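Local coordinates for elongation factor 1-gamma 1 (Saccharomyces cerevisiae, PDB 1NHY), which forms part of the eukaryotic elongation factor 1 complex, probably anchors it to other cellular components, and is represented here by its N-terminal glutathione S-transferase-like domain, at residues Asp141-Arg146 against Pro186-Trp191; Leu102-Leu107 against Ala166-Arg171; Leu46-Ala51 against Leu60-Ala65; Gln3-Ala8 against Lys29-Asp34; Lys80-Gly85 against Thr155-Leu160. All blocks are in the same frame, centred on the assembly; numbering follows the deposited sequence.

Contact 1: residues Asp141-Arg146 against Pro186-Trp191; sequences DIFENR and PAIVRW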
# COMPACT_ATOMS: atom_id res chain seq x y z
N ASP A 141 -14.13 -10.31 0.83
CA ASP A 141 -15.28 -10.38 1.73
C ASP A 141 -14.89 -10.04 3.14
O ASP A 141 -15.66 -9.42 3.85
CB ASP A 141 -15.90 -11.76 1.69
CG ASP A 141 -16.44 -12.11 0.32
OD1 ASP A 141 -17.00 -11.19 -0.34
OD2 ASP A 141 -16.31 -13.28 -0.09
N ILE A 142 -13.69 -10.44 3.55
CA ILE A 142 -13.21 -10.15 4.90
C ILE A 142 -13.24 -8.64 5.11
O ILE A 142 -13.67 -8.14 6.17
CB ILE A 142 -11.75 -10.59 5.11
CG1 ILE A 142 -11.60 -12.07 4.77
CG2 ILE A 142 -11.35 -10.37 6.56
CD1 ILE A 142 -12.38 -12.96 5.72
N PHE A 143 -12.77 -7.93 4.09
CA PHE A 143 -12.73 -6.48 4.09
C PHE A 143 -14.12 -5.88 4.14
O PHE A 143 -14.46 -5.16 5.08
CB PHE A 143 -12.01 -5.99 2.85
CG PHE A 143 -10.54 -5.98 3.00
CD1 PHE A 143 -9.88 -4.83 3.42
CD2 PHE A 143 -9.82 -7.13 2.77
CE1 PHE A 143 -8.50 -4.83 3.62
CE2 PHE A 143 -8.43 -7.14 2.95
CZ PHE A 143 -7.77 -5.98 3.38
N GLU A 144 -14.91 -6.17 3.10
CA GLU A 144 -16.28 -5.65 3.02
C GLU A 144 -17.03 -5.88 4.30
O GLU A 144 -17.69 -4.97 4.79
CB GLU A 144 -17.08 -6.34 1.90
CG GLU A 144 -17.20 -5.57 0.60
CD GLU A 144 -18.16 -4.38 0.65
OE1 GLU A 144 -19.40 -4.58 0.69
OE2 GLU A 144 -17.67 -3.23 0.62
N ASN A 145 -16.95 -7.09 4.84
CA ASN A 145 -17.68 -7.36 6.07
C ASN A 145 -17.30 -6.39 7.16
O ASN A 145 -18.15 -5.96 7.92
CB ASN A 145 -17.42 -8.76 6.59
CG ASN A 145 -17.93 -9.82 5.66
OD1 ASN A 145 -19.06 -9.74 5.16
ND2 ASN A 145 -17.09 -10.85 5.41
N ARG A 146 -16.02 -6.04 7.24
CA ARG A 146 -15.59 -5.12 8.28
C ARG A 146 -15.94 -3.67 7.95
O ARG A 146 -16.48 -2.95 8.81
CB ARG A 146 -14.09 -5.29 8.53
CG ARG A 146 -13.30 -4.02 8.72
CD ARG A 146 -13.69 -3.26 9.97
NE ARG A 146 -13.23 -3.92 11.19
CZ ARG A 146 -13.05 -3.30 12.35
NH1 ARG A 146 -13.27 -2.00 12.46
NH2 ARG A 146 -12.61 -3.98 13.40
N PRO A 186 -19.75 -1.98 -1.89
CA PRO A 186 -19.81 -0.56 -1.52
C PRO A 186 -18.79 -0.16 -0.49
O PRO A 186 -17.95 0.72 -0.72
CB PRO A 186 -21.22 -0.40 -0.97
CG PRO A 186 -21.97 -1.45 -1.68
CD PRO A 186 -21.04 -2.62 -1.62
N ALA A 187 -18.88 -0.80 0.68
CA ALA A 187 -17.98 -0.53 1.79
C ALA A 187 -16.55 -0.33 1.31
O ALA A 187 -15.94 0.71 1.58
CB ALA A 187 -18.05 -1.66 2.81
N ILE A 188 -16.02 -1.32 0.59
CA ILE A 188 -14.66 -1.25 0.07
C ILE A 188 -14.45 0.07 -0.68
O ILE A 188 -13.45 0.76 -0.48
CB ILE A 188 -14.35 -2.43 -0.88
CG1 ILE A 188 -14.67 -3.75 -0.18
CG2 ILE A 188 -12.89 -2.39 -1.33
CD1 ILE A 188 -13.95 -3.93 1.13
N VAL A 189 -15.41 0.40 -1.55
CA VAL A 189 -15.33 1.63 -2.33
C VAL A 189 -15.32 2.86 -1.43
O VAL A 189 -14.41 3.69 -1.49
CB VAL A 189 -16.51 1.75 -3.30
CG1 VAL A 189 -16.34 2.98 -4.15
CG2 VAL A 189 -16.58 0.51 -4.17
N ARG A 190 -16.36 2.97 -0.60
CA ARG A 190 -16.46 4.07 0.35
C ARG A 190 -15.09 4.30 0.98
O ARG A 190 -14.47 5.36 0.82
CB ARG A 190 -17.47 3.70 1.44
CG ARG A 190 -17.52 4.70 2.57
CD ARG A 190 -18.48 4.27 3.64
NE ARG A 190 -18.08 3.04 4.32
CZ ARG A 190 -16.92 2.88 4.96
NH1 ARG A 190 -16.03 3.86 5.01
NH2 ARG A 190 -16.68 1.73 5.58
N TRP A 191 -14.62 3.26 1.69
CA TRP A 191 -13.34 3.21 2.39
C TRP A 191 -12.18 3.62 1.49
O TRP A 191 -11.38 4.49 1.84
CB TRP A 191 -13.12 1.78 2.91
CG TRP A 191 -11.69 1.45 3.37
CD1 TRP A 191 -11.09 1.83 4.54
CD2 TRP A 191 -10.69 0.74 2.61
NE1 TRP A 191 -9.77 1.42 4.55
CE2 TRP A 191 -9.50 0.75 3.39
CE3 TRP A 191 -10.68 0.11 1.36
CZ2 TRP A 191 -8.30 0.16 2.95
CZ3 TRP A 191 -9.49 -0.48 0.92
CH2 TRP A 191 -8.32 -0.45 1.72
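A helix-helix crossing in the all-helical half of the glutathione S-transferase-like domain brings Phe-143 and Glu-144 of helix 126-147 against Pro-186, Ala-187 and Ile-188 in the first turn of helix 186-197. The axes of the two short segments approach to 8.2 Å at an angle of 76°. Glu-144 bends at chi2 and lays its carboxylate beside the start of the second helix, where OE2 accepts a hydrogen bond from Ile-188 N; the position of OE2 is doubtful, and so is the length of this bond. The other oxygen, OE1, lies 3.4 Å from Pro-186 CD. A negative group at a helix start would probably be favoured by the helix dipole. Ile-188 has CG1 anti to its carbonyl carbon (chi1 -54°), and CD1 beyond it reaches Phe-143 CB at 3.3 Å. An alanine in place of Glu-144 would probably open a gap beside Ile-188 CG1, against which Glu-144 CG now rests. The Phe-143 ring continues inward to meet Trp-99 of helix 90-107 and Phe-169 of helix 160-175 edge-to-face, while His-185, just before helix 186-197, touches Glu-144.

Contact 2: residues Leu102-Leu107 against Ala166-Arg171; sequences LANSDL and ASIFTR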
# COMPACT_ATOMS: atom_id res chain seq x y z
N LEU A 102 -3.42 -9.03 6.44
CA LEU A 102 -4.43 -9.55 5.51
C LEU A 102 -4.26 -8.95 4.13
O LEU A 102 -4.44 -9.61 3.11
CB LEU A 102 -5.82 -9.20 6.01
CG LEU A 102 -6.35 -10.11 7.09
CD1 LEU A 102 -7.54 -9.45 7.79
CD2 LEU A 102 -6.73 -11.43 6.44
N ALA A 103 -3.92 -7.66 4.11
CA ALA A 103 -3.74 -6.94 2.88
C ALA A 103 -2.41 -7.31 2.25
O ALA A 103 -2.35 -7.84 1.14
CB ALA A 103 -3.78 -5.46 3.15
N ASN A 104 -1.35 -7.02 3.00
CA ASN A 104 0.01 -7.27 2.56
C ASN A 104 0.30 -8.70 2.15
O ASN A 104 1.24 -8.97 1.41
CB ASN A 104 0.97 -6.86 3.64
CG ASN A 104 2.13 -6.10 3.09
OD1 ASN A 104 2.72 -6.49 2.07
ND2 ASN A 104 2.48 -5.00 3.74
N SER A 105 -0.51 -9.62 2.65
CA SER A 105 -0.34 -11.03 2.32
C SER A 105 -1.59 -11.52 1.62
O SER A 105 -1.70 -11.44 0.40
CB SER A 105 -0.12 -11.83 3.59
OG SER A 105 0.89 -11.23 4.37
N ASP A 106 -2.55 -12.00 2.40
CA ASP A 106 -3.80 -12.52 1.86
C ASP A 106 -4.31 -11.93 0.55
O ASP A 106 -4.67 -12.68 -0.35
CB ASP A 106 -4.91 -12.42 2.91
CG ASP A 106 -4.64 -13.31 4.09
OD1 ASP A 106 -3.54 -13.18 4.68
OD2 ASP A 106 -5.52 -14.14 4.44
N LEU A 107 -4.34 -10.62 0.44
CA LEU A 107 -4.84 -10.00 -0.77
C LEU A 107 -3.79 -9.70 -1.83
O LEU A 107 -4.00 -9.95 -3.01
CB LEU A 107 -5.57 -8.71 -0.39
CG LEU A 107 -6.12 -7.85 -1.52
CD1 LEU A 107 -7.25 -8.57 -2.24
CD2 LEU A 107 -6.58 -6.54 -0.94
N ALA A 166 -4.83 0.20 1.29
CA ALA A 166 -5.35 1.03 0.20
C ALA A 166 -4.48 0.92 -1.03
O ALA A 166 -4.99 0.80 -2.15
CB ALA A 166 -5.44 2.49 0.63
N SER A 167 -3.17 0.96 -0.83
CA SER A 167 -2.23 0.86 -1.93
C SER A 167 -2.36 -0.49 -2.63
O SER A 167 -2.29 -0.59 -3.85
CB SER A 167 -0.80 1.03 -1.43
OG SER A 167 -0.39 -0.11 -0.70
N ILE A 168 -2.56 -1.55 -1.86
CA ILE A 168 -2.68 -2.85 -2.47
C ILE A 168 -3.91 -2.95 -3.36
O ILE A 168 -3.82 -3.35 -4.53
CB ILE A 168 -2.69 -3.93 -1.38
CG1 ILE A 168 -1.27 -3.99 -0.79
CG2 ILE A 168 -3.13 -5.28 -1.95
CD1 ILE A 168 -1.17 -4.75 0.50
N PHE A 169 -5.06 -2.56 -2.81
CA PHE A 169 -6.30 -2.58 -3.55
C PHE A 169 -6.20 -1.88 -4.90
O PHE A 169 -6.80 -2.31 -5.87
CB PHE A 169 -7.39 -1.94 -2.71
CG PHE A 169 -8.27 -2.92 -2.02
CD1 PHE A 169 -9.18 -3.67 -2.76
CD2 PHE A 169 -8.21 -3.10 -0.64
CE1 PHE A 169 -10.03 -4.58 -2.13
CE2 PHE A 169 -9.06 -4.02 -0.00
CZ PHE A 169 -9.98 -4.76 -0.75
N THR A 170 -5.43 -0.80 -4.95
CA THR A 170 -5.25 -0.05 -6.19
C THR A 170 -5.29 -0.90 -7.48
O THR A 170 -6.31 -0.93 -8.16
CB THR A 170 -3.97 0.75 -6.09
OG1 THR A 170 -4.07 1.60 -4.94
CG2 THR A 170 -3.76 1.60 -7.31
N ARG A 171 -4.20 -1.59 -7.81
CA ARG A 171 -4.17 -2.42 -9.02
C ARG A 171 -5.46 -3.23 -9.28
O ARG A 171 -5.83 -3.47 -10.42
CB ARG A 171 -2.97 -3.36 -8.99
CG ARG A 171 -1.64 -2.63 -8.85
CD ARG A 171 -1.30 -1.77 -10.07
NE ARG A 171 -0.86 -0.43 -9.70
CZ ARG A 171 0.15 0.23 -10.27
NH1 ARG A 171 0.85 -0.33 -11.25
NH2 ARG A 171 0.46 1.46 -9.86
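The Phe-169 ring receives Leu-107 over one face: CD2 stands 3.6 Å above the plane, over the centre, the line to the centroid 14° off the ring normal, which makes this a CH-pi contact. The two side chains cross at about a right angle, and the CD2 methyl of the leucine makes the contact. Trp-191 of helix 186-197 also meets this ring. Leu-107 holds CG anti to its backbone N (chi1 177°), directing the branch across to the other helix, where CD2 also touches Ile-168 CG2 at 3.8 Å as the two side chains slide past each other in opposite directions. This is the pairing of helices 90-107 and 160-175 in the C-terminal helical domain of the glutathione S-transferase fold, near the centre of the chain; the segment axes approach to 9.4 Å, with 35° between their directions. Helix 90-107 widens into a pi-type turn at 103-107. One turn before Leu-107, the backbone at Ala-103 and Asn-104 receives Ile-168 CD1, and the methyl carbon Ala-103 CB lies 3.8 Å from that same Ile-168 CD1. Beyond these apolar groups, Leu-107 O is hydrogen-bonded to Tyr-172 OH, one residue past the end of segment 166-171.

Contact 3: residues Leu46-Ala51 against Leu60-Ala65; sequences LKKVPA and LTEAMA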
# COMPACT_ATOMS: atom_id res chain seq x y z
N LEU A 46 22.16 -3.65 -4.49
CA LEU A 46 21.13 -4.55 -4.97
C LEU A 46 20.13 -3.76 -5.80
O LEU A 46 19.13 -4.31 -6.28
CB LEU A 46 20.41 -5.20 -3.81
CG LEU A 46 21.32 -5.85 -2.77
CD1 LEU A 46 20.50 -6.14 -1.50
CD2 LEU A 46 21.92 -7.12 -3.34
N LYS A 47 20.39 -2.46 -5.94
CA LYS A 47 19.53 -1.54 -6.69
C LYS A 47 18.04 -1.87 -6.57
O LYS A 47 17.32 -1.92 -7.57
CB LYS A 47 19.93 -1.54 -8.17
CG LYS A 47 21.35 -1.14 -8.44
CD LYS A 47 21.67 -1.19 -9.93
CE LYS A 47 23.10 -0.74 -10.18
NZ LYS A 47 23.43 -0.50 -11.63
N LYS A 48 17.57 -2.10 -5.34
CA LYS A 48 16.18 -2.43 -5.09
C LYS A 48 15.48 -1.25 -4.39
O LYS A 48 16.13 -0.44 -3.73
CB LYS A 48 16.11 -3.69 -4.22
CG LYS A 48 14.73 -3.98 -3.65
CD LYS A 48 14.81 -4.53 -2.20
CE LYS A 48 13.44 -4.50 -1.51
NZ LYS A 48 12.37 -5.21 -2.30
N VAL A 49 14.17 -1.16 -4.53
CA VAL A 49 13.42 -0.07 -3.94
C VAL A 49 12.15 -0.59 -3.25
O VAL A 49 11.62 -1.63 -3.66
CB VAL A 49 13.10 0.95 -5.06
CG1 VAL A 49 11.64 1.30 -5.07
CG2 VAL A 49 13.97 2.18 -4.88
N PRO A 50 11.66 0.08 -2.18
CA PRO A 50 12.11 1.30 -1.50
C PRO A 50 13.43 1.08 -0.77
O PRO A 50 13.72 -0.00 -0.24
CB PRO A 50 10.97 1.60 -0.53
CG PRO A 50 9.80 1.00 -1.20
CD PRO A 50 10.34 -0.30 -1.66
N ALA A 51 14.22 2.15 -0.71
CA ALA A 51 15.52 2.13 -0.08
C ALA A 51 15.67 3.40 0.76
O ALA A 51 15.50 4.51 0.26
CB ALA A 51 16.58 2.08 -1.14
N LEU A 60 18.27 0.67 5.11
CA LEU A 60 17.09 -0.13 5.36
C LEU A 60 16.32 -0.27 4.05
O LEU A 60 16.37 0.61 3.20
CB LEU A 60 16.24 0.59 6.42
CG LEU A 60 14.84 0.02 6.67
CD1 LEU A 60 14.99 -1.42 7.11
CD2 LEU A 60 14.09 0.85 7.71
N THR A 61 15.65 -1.41 3.92
CA THR A 61 14.86 -1.72 2.74
C THR A 61 13.57 -2.44 3.14
O THR A 61 13.31 -2.68 4.32
CB THR A 61 15.63 -2.62 1.77
OG1 THR A 61 16.08 -3.79 2.46
CG2 THR A 61 16.82 -1.88 1.20
N GLU A 62 12.80 -2.83 2.13
CA GLU A 62 11.50 -3.48 2.33
C GLU A 62 10.55 -2.39 2.79
O GLU A 62 10.76 -1.76 3.83
CB GLU A 62 11.58 -4.60 3.36
CG GLU A 62 12.61 -5.67 3.04
CD GLU A 62 12.50 -6.25 1.62
OE1 GLU A 62 11.39 -6.68 1.22
OE2 GLU A 62 13.55 -6.28 0.92
N ALA A 63 9.53 -2.16 1.98
CA ALA A 63 8.55 -1.13 2.24
C ALA A 63 8.14 -1.10 3.69
O ALA A 63 8.46 -0.15 4.40
CB ALA A 63 7.35 -1.33 1.34
N MSE A 64 7.46 -2.15 4.14
CA MSE A 64 7.01 -2.22 5.52
C MSE A 64 8.00 -1.63 6.49
O MSE A 64 7.67 -0.75 7.28
CB MSE A 64 6.71 -3.65 5.92
CG MSE A 64 5.43 -4.17 5.32
SE MSE A 64 3.94 -2.97 5.69
CE MSE A 64 4.39 -2.46 7.52
N ALA A 65 9.24 -2.11 6.44
CA ALA A 65 10.25 -1.60 7.34
C ALA A 65 10.37 -0.08 7.21
O ALA A 65 10.24 0.63 8.21
CB ALA A 65 11.57 -2.25 7.04
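Lys-48 is the first residue of segment 46-51 to meet segment 60-65, and it does so with the far end of its side chain. CG lies anti to the backbone N (chi1 168°), and further bends at chi2 and chi4 shape the chain, which crosses that of Glu-62 at about a right angle. NZ and Glu-62 OE2 form a salt bridge at 3.6 Å, long enough to suggest a modest hold, while Lys-48 CE also lies against OE2. Glu-62 CG is anti to the carbonyl carbon, and a bend at chi2 (-51°) carries CD back toward the lysine. Val-49 points away from segment 60-65 and leans with CG2 toward Tyr-7 O of the neighbouring strand. The peptide bond into Pro-50 is cis. A cis-proline immediately before the third strand is a hallmark of the thioredoxin fold, and in glutathione-binding relatives this loop and the turn around Glu-62 border the glutathione site. The ring of Pro-50 faces the first turn of helix 63-73, with CG 4.2 Å from Ala-63 CB. Pro-50 O comes within 3.6 Å of Thr-61 CA and 3.9 Å of Thr-61 CG2, just before Glu-62, which occupies the N-cap position of that helix. On the helix 12-24 side the proline touches Arg-13 and Thr-14. At Ala-51 the chain enters strand 51-53, antiparallel to strand 59-61; Ala-51 CA lies 3.7 Å from Leu-60 O, and backbone hydrogen bonds between Leu-60 and Phe-52 continue the pairing.

Contact 4: residues Gln3-Ala8 against Lys29-Asp34; sequences QGTLYA and KVVTPD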
# COMPACT_ATOMS: atom_id res chain seq x y z
N GLN A 3 17.41 14.24 8.06
CA GLN A 3 16.88 12.96 8.49
C GLN A 3 17.09 11.77 7.57
O GLN A 3 16.67 10.66 7.90
CB GLN A 3 15.40 13.11 8.79
CG GLN A 3 15.17 13.91 10.02
CD GLN A 3 13.86 13.57 10.66
OE1 GLN A 3 12.79 13.78 10.08
NE2 GLN A 3 13.91 13.01 11.87
N GLY A 4 17.72 11.99 6.42
CA GLY A 4 17.97 10.88 5.53
C GLY A 4 17.36 10.99 4.15
O GLY A 4 16.63 11.94 3.85
N THR A 5 17.64 10.00 3.33
CA THR A 5 17.15 9.97 1.97
C THR A 5 16.35 8.71 1.65
O THR A 5 16.70 7.61 2.06
CB THR A 5 18.31 10.06 1.00
OG1 THR A 5 19.04 11.27 1.26
CG2 THR A 5 17.82 10.05 -0.44
N LEU A 6 15.27 8.88 0.89
CA LEU A 6 14.45 7.75 0.53
C LEU A 6 14.46 7.51 -0.97
O LEU A 6 13.74 8.16 -1.70
CB LEU A 6 13.02 8.00 1.01
CG LEU A 6 11.90 7.13 0.42
CD1 LEU A 6 12.17 5.64 0.66
CD2 LEU A 6 10.57 7.55 1.04
N TYR A 7 15.30 6.58 -1.43
CA TYR A 7 15.34 6.27 -2.85
C TYR A 7 14.06 5.51 -3.18
O TYR A 7 13.85 4.39 -2.71
CB TYR A 7 16.53 5.37 -3.18
CG TYR A 7 17.89 6.02 -3.05
CD1 TYR A 7 18.39 6.84 -4.06
CD2 TYR A 7 18.68 5.80 -1.92
CE1 TYR A 7 19.64 7.42 -3.95
CE2 TYR A 7 19.94 6.38 -1.81
CZ TYR A 7 20.41 7.19 -2.82
OH TYR A 7 21.66 7.76 -2.72
N ALA A 8 13.20 6.12 -3.98
CA ALA A 8 11.94 5.48 -4.34
C ALA A 8 11.41 5.99 -5.67
O ALA A 8 11.30 7.19 -5.90
CB ALA A 8 10.92 5.72 -3.25
N LYS A 29 14.76 13.28 2.24
CA LYS A 29 14.88 13.54 0.81
C LYS A 29 14.33 12.39 0.00
O LYS A 29 14.73 11.24 0.20
CB LYS A 29 16.34 13.73 0.44
CG LYS A 29 16.62 13.67 -1.06
CD LYS A 29 18.11 13.86 -1.32
CE LYS A 29 18.41 14.08 -2.80
NZ LYS A 29 19.88 14.09 -3.10
N VAL A 30 13.41 12.66 -0.91
CA VAL A 30 12.87 11.59 -1.72
C VAL A 30 13.49 11.74 -3.09
O VAL A 30 13.56 12.84 -3.62
CB VAL A 30 11.34 11.65 -1.79
CG1 VAL A 30 10.80 10.41 -2.49
CG2 VAL A 30 10.78 11.73 -0.39
N VAL A 31 13.97 10.65 -3.66
CA VAL A 31 14.63 10.71 -4.95
C VAL A 31 14.33 9.45 -5.69
O VAL A 31 13.98 8.43 -5.09
CB VAL A 31 16.15 10.78 -4.79
CG1 VAL A 31 16.80 11.17 -6.10
CG2 VAL A 31 16.50 11.76 -3.70
N THR A 32 14.46 9.50 -7.00
CA THR A 32 14.22 8.31 -7.78
C THR A 32 15.57 7.84 -8.28
O THR A 32 16.46 8.66 -8.51
CB THR A 32 13.25 8.60 -8.94
OG1 THR A 32 13.39 7.60 -9.95
CG2 THR A 32 13.53 9.98 -9.52
N PRO A 33 15.76 6.52 -8.43
CA PRO A 33 17.06 6.03 -8.91
C PRO A 33 17.59 6.83 -10.11
O PRO A 33 18.78 7.20 -10.14
CB PRO A 33 16.75 4.59 -9.28
CG PRO A 33 15.74 4.21 -8.26
CD PRO A 33 14.82 5.41 -8.23
N ASP A 34 16.71 7.08 -11.07
CA ASP A 34 17.04 7.82 -12.29
C ASP A 34 17.52 9.23 -11.98
O ASP A 34 18.33 9.78 -12.72
CB ASP A 34 15.81 7.90 -13.22
CG ASP A 34 15.31 6.52 -13.64
OD1 ASP A 34 15.08 5.68 -12.74
OD2 ASP A 34 15.13 6.27 -14.87
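Thr-5 and Lys-29 lie side by side on one face of the sheet, their side chains pointing the same way from neighbouring parallel strands. The threonine places OG1 anti to its carbonyl carbon (chi1 -58°), and this hydroxyl oxygen is 3.7 Å from Lys-29 CB. Its methyl carbon CG2, anti to the backbone N, touches Lys-29 CG at 3.9 Å and Val-31 CG2 at the same distance. An alanine in place of Thr-5 would probably open a gap between the aliphatic part of Lys-29 and Val-31 CG2, leaving the lysine chain freer to move. The extended Lys-29 chain runs beside Thr-5 as far as CD. On the other face Leu-6 and Val-30 pair loosely, CD2 to CG2 at 4.4 Å; both also touch helix 12-24, Leu-6 through Pro-17 and Val-21. Tyr-7 returns to the first face, where its OH is hydrogen-bonded to Asp-43 and its ring meets Phe-40. Four backbone hydrogen bonds lace the strands together, from Lys-29 N to Gly-4 O, Leu-6 N to Lys-29 O, Val-31 N to Leu-6 O (3.2 Å) and Ala-8 N to Val-31 O (2.7 Å). The backbone angles of Gly-4 would bring any beta carbon into collision with the carbonyl O of Gln-3. Strand 5-7, helix 12-24 and strand 29-31 form the beta-alpha-beta crossover that opens the thioredoxin-like half of glutathione S-transferase folds.

Contact 5: residues Lys80-Gly85 against Thr155-Leu160; sequences KTQLLG and TENISL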
# COMPACT_ATOMS: atom_id res chain seq x y z
N LYS A 80 1.65 9.37 15.29
CA LYS A 80 2.26 8.08 15.51
C LYS A 80 1.25 7.13 16.13
O LYS A 80 1.05 6.00 15.67
CB LYS A 80 3.49 8.24 16.39
CG LYS A 80 4.63 8.85 15.60
CD LYS A 80 5.94 8.87 16.33
CE LYS A 80 6.04 10.06 17.26
NZ LYS A 80 7.43 10.23 17.74
N THR A 81 0.59 7.61 17.18
CA THR A 81 -0.42 6.83 17.87
C THR A 81 -1.61 6.57 16.97
O THR A 81 -2.36 5.64 17.18
CB THR A 81 -0.93 7.58 19.09
OG1 THR A 81 0.09 7.57 20.09
CG2 THR A 81 -2.19 6.96 19.62
N GLN A 82 -1.78 7.40 15.96
CA GLN A 82 -2.92 7.20 15.11
C GLN A 82 -2.65 6.19 14.01
O GLN A 82 -3.54 5.43 13.63
CB GLN A 82 -3.34 8.52 14.51
CG GLN A 82 -4.59 8.41 13.72
CD GLN A 82 -4.67 9.52 12.72
OE1 GLN A 82 -4.75 10.69 13.10
NE2 GLN A 82 -4.64 9.16 11.43
N LEU A 83 -1.42 6.18 13.52
CA LEU A 83 -1.04 5.27 12.45
C LEU A 83 -0.71 3.85 12.95
O LEU A 83 -1.13 2.87 12.34
CB LEU A 83 0.14 5.86 11.67
CG LEU A 83 -0.11 7.10 10.80
CD1 LEU A 83 1.22 7.62 10.31
CD2 LEU A 83 -1.02 6.76 9.62
N LEU A 84 0.03 3.76 14.05
CA LEU A 84 0.42 2.47 14.61
C LEU A 84 -0.29 2.08 15.90
O LEU A 84 -0.15 0.96 16.38
CB LEU A 84 1.90 2.47 14.88
CG LEU A 84 2.75 2.81 13.67
CD1 LEU A 84 4.15 3.16 14.13
CD2 LEU A 84 2.74 1.65 12.69
N GLY A 85 -1.05 3.01 16.46
CA GLY A 85 -1.74 2.73 17.70
C GLY A 85 -0.88 3.11 18.89
O GLY A 85 0.36 3.12 18.78
N THR A 155 -9.22 0.59 13.22
CA THR A 155 -9.58 1.57 14.26
C THR A 155 -10.59 2.62 13.78
O THR A 155 -11.28 2.42 12.78
CB THR A 155 -8.30 2.28 14.75
OG1 THR A 155 -7.62 2.87 13.63
CG2 THR A 155 -7.36 1.28 15.42
N GLU A 156 -10.71 3.73 14.51
CA GLU A 156 -11.65 4.75 14.05
C GLU A 156 -10.85 5.94 13.53
O GLU A 156 -11.26 7.09 13.68
CB GLU A 156 -12.61 5.17 15.15
CG GLU A 156 -13.56 4.07 15.55
CD GLU A 156 -14.56 3.66 14.46
OE1 GLU A 156 -14.15 3.25 13.35
OE2 GLU A 156 -15.77 3.75 14.72
N ASN A 157 -9.71 5.63 12.93
CA ASN A 157 -8.81 6.62 12.35
C ASN A 157 -8.07 5.95 11.23
O ASN A 157 -7.90 4.73 11.23
CB ASN A 157 -7.79 7.05 13.37
CG ASN A 157 -8.32 8.07 14.32
OD1 ASN A 157 -8.67 9.17 13.90
ND2 ASN A 157 -8.37 7.72 15.60
N ILE A 158 -7.62 6.72 10.25
CA ILE A 158 -6.85 6.09 9.19
C ILE A 158 -5.55 5.63 9.84
O ILE A 158 -4.78 6.44 10.34
CB ILE A 158 -6.51 7.06 8.06
CG1 ILE A 158 -7.76 7.32 7.22
CG2 ILE A 158 -5.35 6.49 7.23
CD1 ILE A 158 -7.50 8.16 5.99
N SER A 159 -5.31 4.32 9.82
CA SER A 159 -4.11 3.74 10.41
C SER A 159 -3.17 3.24 9.33
O SER A 159 -3.57 3.04 8.17
CB SER A 159 -4.48 2.56 11.30
OG SER A 159 -5.41 1.70 10.64
N LEU A 160 -1.93 3.01 9.72
CA LEU A 160 -0.96 2.48 8.79
C LEU A 160 -1.61 1.34 8.00
O LEU A 160 -1.28 1.13 6.83
CB LEU A 160 0.24 1.95 9.55
CG LEU A 160 1.59 2.02 8.83
CD1 LEU A 160 2.37 0.79 9.24
CD2 LEU A 160 1.44 2.08 7.31
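Gln-82 and Leu-83, at the end of helix 77-83, are hydrogen-bonded to Ile-158 and Leu-160, where the chain leads into helix 160-175. Gln-82 NE2 donates to Ile-158 O at 2.9 Å, in the carbonyl plane and on a lone pair; the acceptor also lies close to the glutamine's amide plane. The side chain spans the distance because CG is anti to the backbone N (chi1 -175°) and the chain stays extended beyond it. Leu-160 N, in the first turn of its helix, donates to Leu-83 O at 2.7 Å, tilted 17° from the carbonyl plane.

The amides of Gln-82 and Asn-157 are stacked, their planes 18° apart, and Gln-82 CG rests on Asn-157 CB at 3.5 Å. Apolar contact is made by Leu-84 and Leu-160, side by side and pointing the same way, with CD2 of Leu-84 3.6 Å from CD1 of Leu-160.

Ser-159 is the N-cap of helix 160-175, and its N binds Asp-162 OD2, consistent with the Ser-x-x-Asp capping box known from glutathione S-transferases. The link between the two parts of the chain thus rests on neutral amide and carbonyl groups with leucine beside them, and would probably depend little on ionisation.

Overall arrangement
Contacts 4 and 3 come first along the chain and share the four-stranded sheet of the thioredoxin-like half; their centres are 11 Å apart, and Ala-51 N probably bonds to Tyr-7 O. Contacts 1 and 2 lie in the helical half, 13 Å apart between centres, and meet through Trp-191, Phe-143 and Ile-188 around Phe-169; their segments alternate along the chain. One place where the halves meet is the packing of Asn-104 of contact 2 on selenomethionine Met-64 of contact 3. Contact 5 ties helix 77-83 to the head of helix 160-175, the helix that contact 2 uses further along. Contacts 1 and 4 are about 34 Å apart between centres, so the set spans both halves of the domain.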